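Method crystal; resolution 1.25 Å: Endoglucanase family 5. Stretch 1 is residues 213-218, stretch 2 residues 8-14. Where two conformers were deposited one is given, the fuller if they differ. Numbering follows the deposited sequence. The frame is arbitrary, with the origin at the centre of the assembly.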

# COMPACT_ATOMS: atom_id res chain seq x y z
N ASP A 213 -12.55 13.48 -7.41
CA ASP A 213 -11.45 13.54 -8.38
C ASP A 213 -11.38 12.25 -9.17
O ASP A 213 -11.26 11.16 -8.61
CB ASP A 213 -10.20 13.79 -7.55
CG ASP A 213 -8.93 14.04 -8.35
OD1 ASP A 213 -8.69 13.36 -9.37
OD2 ASP A 213 -8.18 14.94 -7.93
N LYS A 214 -11.43 12.38 -10.51
CA LYS A 214 -11.46 11.21 -11.39
C LYS A 214 -10.14 10.45 -11.43
O LYS A 214 -10.11 9.35 -11.98
CB LYS A 214 -11.86 11.61 -12.82
CG LYS A 214 -10.80 12.44 -13.54
CD LYS A 214 -11.26 12.83 -14.96
CE LYS A 214 -10.21 13.68 -15.65
NZ LYS A 214 -10.68 14.18 -16.99
N ARG A 215 -9.09 11.02 -10.87
CA ARG A 215 -7.78 10.39 -10.85
C ARG A 215 -7.41 9.83 -9.49
O ARG A 215 -6.23 9.57 -9.21
CB ARG A 215 -6.73 11.37 -11.37
CG ARG A 215 -6.92 11.67 -12.86
CD ARG A 215 -5.68 12.28 -13.46
NE ARG A 215 -5.83 12.58 -14.88
CZ ARG A 215 -6.33 13.71 -15.35
NH1 ARG A 215 -6.76 14.65 -14.52
NH2 ARG A 215 -6.41 13.89 -16.66
N VAL A 216 -8.40 9.63 -8.62
CA VAL A 216 -8.21 8.99 -7.32
C VAL A 216 -8.65 7.54 -7.36
O VAL A 216 -9.71 7.21 -7.92
CB VAL A 216 -8.92 9.79 -6.21
CG1 VAL A 216 -8.97 8.97 -4.89
CG2 VAL A 216 -8.22 11.11 -5.97
N ILE A 217 -7.80 6.67 -6.82
CA ILE A 217 -8.00 5.23 -6.72
C ILE A 217 -8.15 4.88 -5.24
O ILE A 217 -7.44 5.45 -4.40
CB ILE A 217 -6.74 4.56 -7.30
CG1 ILE A 217 -6.59 4.85 -8.79
CG2 ILE A 217 -6.73 3.05 -7.03
CD1 ILE A 217 -5.15 4.69 -9.33
N VAL A 218 -9.01 3.93 -4.92
CA VAL A 218 -9.16 3.49 -3.53
C VAL A 218 -8.07 2.49 -3.18
O VAL A 218 -7.82 1.54 -3.95
CB VAL A 218 -10.57 2.89 -3.31
CG1 VAL A 218 -10.70 2.30 -1.92
CG2 VAL A 218 -11.62 3.96 -3.53
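Stretch 2 8-14: TSQQIVN

Stretch 2 begins with T8 in extended conformation and enters a helix at S9 that runs through N14 and beyond. T8 is the N-cap: T8 OG1 accepts from Q11 N at 3.1 Å. The helix lies against a turn and the strand that follows it. The helix and strand axes cross at -55° and come within 9.2 Å, with their N-to-C directions 55° apart.

D213 opens a type I turn that ends at V216. It does not touch the helix. D213 OD1 accepts from R215 N at 2.8 Å, and D213 O accepts from V216 N at 3.2 Å. K214 O faces the start of the helix. S9 OG donates to K214 O at 2.7 Å. A water adds a second link, accepting from S9 N at 3.0 Å and donating to K214 O at 2.8 Å. R215 packs by its backbone, with R215 CA 3.3 Å from S9 OG; the CA atoms of R215 and S9 are 5.5 Å apart. V216 starts the strand and turns its CB away from the helix. The CA-to-CB bond of I217 points toward the helix. I217 CG1 lies 4.1 Å from S9 CB, and I217 CD1 lies 3.9 Å from V13 CG2 and 4.4 Å from I12 CG2. This apolar patch is buried. V218 makes no contact.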

# COMPACT_ATOMS: atom_id res chain seq x y z
N THR A 8 -7.46 6.72 -18.09
CA THR A 8 -8.35 6.75 -16.96
C THR A 8 -7.72 6.02 -15.78
O THR A 8 -6.76 5.26 -15.92
CB THR A 8 -9.68 6.06 -17.26
OG1 THR A 8 -9.41 4.65 -17.42
CG2 THR A 8 -10.34 6.68 -18.47
N SER A 9 -8.30 6.23 -14.59
CA SER A 9 -7.85 5.53 -13.40
C SER A 9 -7.92 4.03 -13.58
O SER A 9 -6.99 3.31 -13.19
CB SER A 9 -8.65 5.98 -12.17
OG SER A 9 -8.31 7.29 -11.78
N GLN A 10 -8.99 3.52 -14.19
CA GLN A 10 -9.10 2.07 -14.33
C GLN A 10 -8.05 1.55 -15.30
O GLN A 10 -7.48 0.47 -15.10
CB GLN A 10 -10.52 1.67 -14.77
CG GLN A 10 -10.73 0.15 -14.87
CD GLN A 10 -10.58 -0.57 -13.53
OE1 GLN A 10 -11.27 -0.21 -12.55
NE2 GLN A 10 -9.73 -1.58 -13.47
N GLN A 11 -7.75 2.30 -16.36
CA GLN A 11 -6.67 1.91 -17.27
C GLN A 11 -5.33 1.87 -16.55
O GLN A 11 -4.52 0.95 -16.76
CB GLN A 11 -6.62 2.86 -18.47
CG GLN A 11 -7.77 2.60 -19.45
CD GLN A 11 -7.79 3.64 -20.56
OE1 GLN A 11 -7.55 4.85 -20.32
NE2 GLN A 11 -8.10 3.23 -21.75
N ILE A 12 -5.09 2.83 -15.65
CA ILE A 12 -3.87 2.83 -14.84
C ILE A 12 -3.82 1.58 -13.97
O ILE A 12 -2.80 0.89 -13.90
CB ILE A 12 -3.78 4.11 -13.98
CG1 ILE A 12 -3.51 5.35 -14.84
CG2 ILE A 12 -2.72 4.00 -12.90
CD1 ILE A 12 -2.10 5.47 -15.40
N VAL A 13 -4.91 1.30 -13.24
CA VAL A 13 -4.93 0.12 -12.37
C VAL A 13 -4.65 -1.15 -13.17
O VAL A 13 -3.87 -2.01 -12.75
CB VAL A 13 -6.27 0.05 -11.62
CG1 VAL A 13 -6.47 -1.27 -10.91
CG2 VAL A 13 -6.33 1.19 -10.58
N ASN A 14 -5.26 -1.29 -14.35
CA ASN A 14 -5.00 -2.48 -15.15
C ASN A 14 -3.55 -2.53 -15.58
O ASN A 14 -2.93 -3.60 -15.58
CB ASN A 14 -5.93 -2.46 -16.37
CG ASN A 14 -7.37 -2.70 -16.01
OD1 ASN A 14 -7.68 -3.15 -14.91
ND2 ASN A 14 -8.26 -2.37 -16.93
O HOH W 1 -10.02 8.66 -14.69